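Cys-Gly metallodipeptidase DUG1 (Saccharomyces cerevisiae, PDB 4G1P) hydrolyses dipeptides, with high specificity for Cys-Gly, as a metal-dependent M20-family peptidase, and is the catalytic component of the yeast glutathione-degrading complex. Local coordinates at residues V210-L215 with D415-G420; I224-S229 with P376-T381. One frame throughout, in Å; residues are numbered along the deposited sequence.

Contact 1 (V210-L215 with D415-G420); sequences VLTYGL and DFTREG
Tyr-213 lays one face of its ring against Arg-418, whose CG sits 3.9 Å from the ring centroid and 24° off the normal, a CH-pi contact displaced toward CE2 and CZ. The rim atom CE1 points to Phe-416 O (3.6 Å), and a water bridges that carbonyl to Tyr-213 OH, 3.0 Å from the water oxygen. An alanine at Tyr-213 would probably leave Arg-418 CG without its aromatic cover and the water without its phenolic partner. Thr-417 is gripped mainly through its backbone: N donates to Leu-211 O in a nearly straight bond (2.9 Å), and O accepts from Tyr-213 N (2.9 Å). Set between the backbone N and carbonyl carbon (chi1 62°), Thr-417 OG1 lies 3.4 Å from Val-210 CG2, donates weakly to Leu-211 O and accepts weakly from Thr-212 OG1, which also bonds Asn-201 ND2. Glu-419 sets CB against Leu-215 CD2 (3.6 Å), while its carboxylate turns away to Gly-421 N. Thr-212 pairs with Thr-417 but Leu-215 with Glu-419, so 210-215 carries one extra residue: a parallel strand pair (axes 25° apart) with a beta bulge, in the mixed sheet beside the dinuclear zinc site, where Leu-215 and zinc ligand Asp-200 have side chains about 7 Å apart.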
loop_
_atom_site.group_PDB
_atom_site.type_symbol
_atom_site.label_atom_id
_atom_site.label_comp_id
_atom_site.label_asym_id
_atom_site.label_seq_id
_atom_site.Cartn_x
_atom_site.Cartn_y
_atom_site.Cartn_z
ATOM N N VAL A 210 -20.673 29.290 -9.071
ATOM C CA VAL A 210 -21.875 28.602 -8.619
ATOM C C VAL A 210 -22.150 28.948 -7.166
ATOM O O VAL A 210 -21.278 29.427 -6.448
ATOM C CB VAL A 210 -21.763 27.034 -8.739
ATOM C CG1 VAL A 210 -21.245 26.622 -10.095
ATOM C CG2 VAL A 210 -20.867 26.473 -7.665
ATOM N N LEU A 211 -23.374 28.713 -6.734
ATOM C CA LEU A 211 -23.649 28.692 -5.312
ATOM C C LEU A 211 -24.208 27.307 -5.004
ATOM O O LEU A 211 -24.959 26.722 -5.803
ATOM C CB LEU A 211 -24.609 29.812 -4.911
ATOM C CG LEU A 211 -24.077 31.219 -5.199
ATOM C CD1 LEU A 211 -25.099 32.246 -4.810
ATOM C CD2 LEU A 211 -22.768 31.475 -4.462
ATOM N N THR A 212 -23.807 26.764 -3.865
ATOM C CA THR A 212 -24.056 25.373 -3.609
ATOM C C THR A 212 -25.083 25.206 -2.523
ATOM O O THR A 212 -24.934 25.743 -1.433
ATOM C CB THR A 212 -22.751 24.638 -3.289
ATOM O OG1 THR A 212 -21.919 24.668 -4.455
ATOM C CG2 THR A 212 -23.021 23.184 -2.910
ATOM N N TYR A 213 -26.142 24.466 -2.833
ATOM C CA TYR A 213 -27.233 24.281 -1.882
ATOM C C TYR A 213 -27.384 22.841 -1.367
ATOM O O TYR A 213 -28.308 22.553 -0.596
ATOM C CB TYR A 213 -28.555 24.799 -2.472
ATOM C CG TYR A 213 -29.068 24.031 -3.678
ATOM C CD1 TYR A 213 -28.693 24.387 -4.966
ATOM C CD2 TYR A 213 -29.937 22.963 -3.524
ATOM C CE1 TYR A 213 -29.158 23.698 -6.055
ATOM C CE2 TYR A 213 -30.400 22.266 -4.605
ATOM C CZ TYR A 213 -30.015 22.634 -5.868
ATOM O OH TYR A 213 -30.494 21.932 -6.951
ATOM N N GLY A 214 -26.481 21.947 -1.777
ATOM C CA GLY A 214 -26.555 20.546 -1.370
ATOM C C GLY A 214 -25.255 19.752 -1.338
ATOM O O GLY A 214 -24.419 19.860 -2.234
ATOM N N LEU A 215 -25.090 18.930 -0.309
ATOM C CA LEU A 215 -23.916 18.068 -0.200
ATOM C C LEU A 215 -24.305 16.617 -0.007
ATOM O O LEU A 215 -25.258 16.309 0.706
ATOM C CB LEU A 215 -23.074 18.473 1.003
ATOM C CG LEU A 215 -22.373 19.819 0.966
ATOM C CD1 LEU A 215 -22.169 20.285 2.375
ATOM C CD2 LEU A 215 -21.051 19.671 0.258
ATOM N N ASP A 415 -24.745 29.616 -11.361
ATOM C CA ASP A 415 -25.609 28.453 -11.368
ATOM C C ASP A 415 -25.873 28.034 -9.934
ATOM O O ASP A 415 -25.063 28.294 -9.037
ATOM C CB ASP A 415 -24.970 27.295 -12.136
ATOM C CG ASP A 415 -25.051 27.480 -13.637
ATOM O OD1 ASP A 415 -25.862 28.322 -14.077
ATOM O OD2 ASP A 415 -24.319 26.792 -14.381
ATOM N N PHE A 416 -27.016 27.403 -9.706
ATOM C CA PHE A 416 -27.297 26.834 -8.398
ATOM C C PHE A 416 -27.056 25.330 -8.435
ATOM O O PHE A 416 -27.706 24.598 -9.171
ATOM C CB PHE A 416 -28.721 27.155 -7.971
ATOM C CG PHE A 416 -28.918 28.582 -7.555
ATOM C CD1 PHE A 416 -29.025 29.585 -8.498
ATOM C CD2 PHE A 416 -29.008 28.918 -6.215
ATOM C CE1 PHE A 416 -29.222 30.899 -8.111
ATOM C CE2 PHE A 416 -29.201 30.224 -5.817
ATOM C CZ PHE A 416 -29.312 31.217 -6.765
ATOM N N THR A 417 -26.090 24.869 -7.659
ATOM C CA THR A 417 -25.598 23.512 -7.835
ATOM C C THR A 417 -25.574 22.756 -6.533
ATOM O O THR A 417 -25.592 23.335 -5.447
ATOM C CB THR A 417 -24.159 23.505 -8.357
ATOM O OG1 THR A 417 -23.317 24.152 -7.396
ATOM C CG2 THR A 417 -24.054 24.229 -9.680
ATOM N N ARG A 418 -25.512 21.440 -6.651
ATOM C CA ARG A 418 -25.254 20.610 -5.496
ATOM C C ARG A 418 -23.810 20.153 -5.564
ATOM O O ARG A 418 -23.090 20.529 -6.481
ATOM C CB ARG A 418 -26.249 19.458 -5.452
ATOM C CG ARG A 418 -27.658 19.968 -5.206
ATOM C CD ARG A 418 -28.701 18.917 -5.454
ATOM N NE ARG A 418 -28.733 17.926 -4.386
ATOM C CZ ARG A 418 -29.740 17.088 -4.199
ATOM N NH1 ARG A 418 -30.797 17.143 -4.994
ATOM N NH2 ARG A 418 -29.699 16.211 -3.213
ATOM N N GLU A 419 -23.382 19.382 -4.573
ATOM C CA GLU A 419 -22.001 18.921 -4.503
ATOM C C GLU A 419 -21.926 17.409 -4.385
ATOM O O GLU A 419 -22.671 16.795 -3.607
ATOM C CB GLU A 419 -21.297 19.524 -3.290
ATOM C CG GLU A 419 -20.213 20.514 -3.618
ATOM C CD GLU A 419 -19.073 19.913 -4.410
ATOM O OE1 GLU A 419 -18.629 18.795 -4.067
ATOM O OE2 GLU A 419 -18.622 20.572 -5.377
ATOM N N GLY A 420 -21.009 16.821 -5.148
ATOM C CA GLY A 420 -20.676 15.417 -4.994
ATOM C C GLY A 420 -19.874 15.194 -3.725
ATOM O O GLY A 420 -19.961 14.144 -3.089
HETATM O O HOH W 1 -29.310 22.641 -9.567
#

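Contact 2 (I224-S229 with P376-T381); sequences IIEGPS and PNKCRT
Ile-224 lays its CD1 methyl over one face of the Arg-380 guanidinium, 3.5 Å above the plane and displaced toward the NH2 side, where CD1 and NH2 are 3.6 Å apart. The two side chains run side by side on one face of an antiparallel strand pair, in a sheet backed by helices 244-252 and 355-371, consistent with the alpha/beta lid domain of M20 peptidases. The strand directions differ by 170°. Ile-224 and Arg-380 form a hydrogen-bonded pair, with Ile-224 N to Arg-380 O at 2.7 Å and an N-H...O angle of 167°; Glu-226 and Lys-378 form the next. The guanidinium, with that methyl over one face, forms a salt bridge through NH1 to Glu-382 OE1.

On the same face Glu-226 and Lys-378 also lie alongside each other. The Lys-378 chain is bent at chi3 (-92°), which brings CE to 3.4 Å from Glu-226 OE1, yet NZ stays 4.6 Å from that oxygen, so opposite charges are near without a salt bridge. On the opposite face of the sheet, Ile-225 meets Cys-379 in the non-hydrogen-bonded pair, CG1 to SG 3.5 Å, and Ile-225 also packs on Leu-248, Cys-379 on Phe-370. Near the strand ends Pro-228 touches Thr-296 of the second subunit, and Asn-377 touches Thr-300 of that subunit. Asn-377 ND2 bonds Asp-247 OD2, while Asn-377 OD1 lies 3.2 Å from Gly-227 CA.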
loop_
_atom_site.group_PDB
_atom_site.type_symbol
_atom_site.label_atom_id
_atom_site.label_comp_id
_atom_site.label_asym_id
_atom_site.label_seq_id
_atom_site.Cartn_x
_atom_site.Cartn_y
_atom_site.Cartn_z
ATOM N N ILE A 224 -12.300 -6.014 7.235
ATOM C CA ILE A 224 -11.105 -6.641 7.795
ATOM C C ILE A 224 -11.149 -8.165 7.711
ATOM O O ILE A 224 -12.059 -8.792 8.237
ATOM C CB ILE A 224 -10.890 -6.234 9.252
ATOM C CG1 ILE A 224 -11.209 -4.747 9.437
ATOM C CG2 ILE A 224 -9.471 -6.542 9.671
ATOM C CD1 ILE A 224 -11.110 -4.264 10.882
ATOM N N ILE A 225 -10.165 -8.747 7.032
ATOM C CA ILE A 225 -10.058 -10.197 6.916
ATOM C C ILE A 225 -8.707 -10.666 7.438
ATOM O O ILE A 225 -7.654 -10.193 6.989
ATOM C CB ILE A 225 -10.236 -10.662 5.477
ATOM C CG1 ILE A 225 -11.622 -10.284 4.968
ATOM C CG2 ILE A 225 -10.066 -12.165 5.380
ATOM C CD1 ILE A 225 -11.852 -10.639 3.513
ATOM N N GLU A 226 -8.755 -11.593 8.396
ATOM C CA GLU A 226 -7.572 -12.100 9.077
ATOM C C GLU A 226 -7.519 -13.620 8.995
ATOM O O GLU A 226 -8.558 -14.285 9.046
ATOM C CB GLU A 226 -7.583 -11.665 10.540
ATOM C CG GLU A 226 -6.446 -12.243 11.347
ATOM C CD GLU A 226 -6.321 -11.616 12.723
ATOM O OE1 GLU A 226 -7.377 -11.378 13.351
ATOM O OE2 GLU A 226 -5.171 -11.358 13.168
ATOM N N GLY A 227 -6.307 -14.164 8.857
ATOM C CA GLY A 227 -6.092 -15.607 8.763
ATOM C C GLY A 227 -4.968 -16.115 9.657
ATOM O O GLY A 227 -5.181 -16.357 10.843
ATOM N N PRO A 228 -3.761 -16.270 9.097
ATOM C CA PRO A 228 -2.578 -16.668 9.870
ATOM C C PRO A 228 -2.188 -15.573 10.847
ATOM O O PRO A 228 -2.701 -14.445 10.754
ATOM C CB PRO A 228 -1.493 -16.773 8.802
ATOM C CG PRO A 228 -1.913 -15.784 7.766
ATOM C CD PRO A 228 -3.411 -15.918 7.712
ATOM N N SER A 229 -1.281 -15.887 11.765
ATOM C CA SER A 229 -0.914 -14.919 12.791
ATOM C C SER A 229 0.166 -13.968 12.308
ATOM O O SER A 229 0.415 -12.941 12.915
ATOM C CB SER A 229 -0.497 -15.618 14.084
ATOM O OG SER A 229 0.573 -16.512 13.861
ATOM N N PRO A 376 -12.025 -20.432 6.008
ATOM C CA PRO A 376 -11.669 -20.538 7.426
ATOM C C PRO A 376 -11.249 -19.204 8.027
ATOM O O PRO A 376 -11.035 -19.130 9.224
ATOM C CB PRO A 376 -10.469 -21.486 7.411
ATOM C CG PRO A 376 -9.879 -21.319 6.065
ATOM C CD PRO A 376 -11.002 -21.012 5.123
ATOM N N ASN A 377 -11.132 -18.164 7.211
ATOM C CA ASN A 377 -10.643 -16.879 7.694
ATOM C C ASN A 377 -11.665 -16.133 8.568
ATOM O O ASN A 377 -12.857 -16.469 8.569
ATOM C CB ASN A 377 -10.170 -16.016 6.512
ATOM C CG ASN A 377 -8.861 -16.528 5.888
ATOM O OD1 ASN A 377 -7.953 -16.947 6.596
ATOM N ND2 ASN A 377 -8.772 -16.490 4.562
ATOM N N LYS A 378 -11.186 -15.148 9.330
ATOM C CA LYS A 378 -12.053 -14.252 10.104
ATOM C C LYS A 378 -12.387 -13.018 9.264
ATOM O O LYS A 378 -11.579 -12.589 8.441
ATOM C CB LYS A 378 -11.372 -13.809 11.403
ATOM C CG LYS A 378 -11.000 -14.943 12.334
ATOM C CD LYS A 378 -10.168 -14.465 13.546
ATOM C CE LYS A 378 -8.637 -14.526 13.307
ATOM N NZ LYS A 378 -8.048 -15.916 13.200
ATOM N N CYS A 379 -13.569 -12.447 9.464
ATOM C CA CYS A 379 -13.979 -11.285 8.680
ATOM C C CYS A 379 -15.025 -10.449 9.380
ATOM O O CYS A 379 -15.915 -10.964 10.065
ATOM C CB CYS A 379 -14.497 -11.686 7.289
ATOM S SG CYS A 379 -14.939 -10.259 6.203
ATOM N N ARG A 380 -14.912 -9.144 9.188
ATOM C CA ARG A 380 -15.882 -8.205 9.706
ATOM C C ARG A 380 -15.676 -6.848 9.049
ATOM O O ARG A 380 -14.561 -6.504 8.626
ATOM C CB ARG A 380 -15.764 -8.091 11.218
ATOM C CG ARG A 380 -14.574 -7.340 11.688
ATOM C CD ARG A 380 -14.508 -7.373 13.184
ATOM N NE ARG A 380 -13.285 -6.750 13.668
ATOM C CZ ARG A 380 -13.126 -5.437 13.802
ATOM N NH1 ARG A 380 -14.120 -4.612 13.475
ATOM N NH2 ARG A 380 -11.976 -4.944 14.257
ATOM N N THR A 381 -16.759 -6.084 8.954
ATOM C CA THR A 381 -16.723 -4.795 8.300
ATOM C C THR A 381 -17.117 -3.706 9.278
ATOM O O THR A 381 -18.132 -3.805 9.965
ATOM C CB THR A 381 -17.625 -4.791 7.057
ATOM O OG1 THR A 381 -17.009 -5.590 6.044
ATOM C CG2 THR A 381 -17.820 -3.382 6.507
#

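Overall arrangement
Both contacts draw on the long, interrupted strand 210-226: contact 1 uses its first residues, contact 2 its last and the turn beyond. Their centres are 41 Å apart and their nearest atoms about 20 Å, so they do not touch. Along the chain the order is 210-215, 224-229, 376-381, 415-420, which places both segments of contact 2 between those of contact 1. The strand pairs in parallel with 415-419 and antiparallel with 378-391 within one mixed sheet. Contact 1 lies about 13 Å from the chain centre, near the zinc site; contact 2, about 32 Å out, reaches the second subunit. The shared strand thus physically connects the catalytic region with the dimer-contacting end.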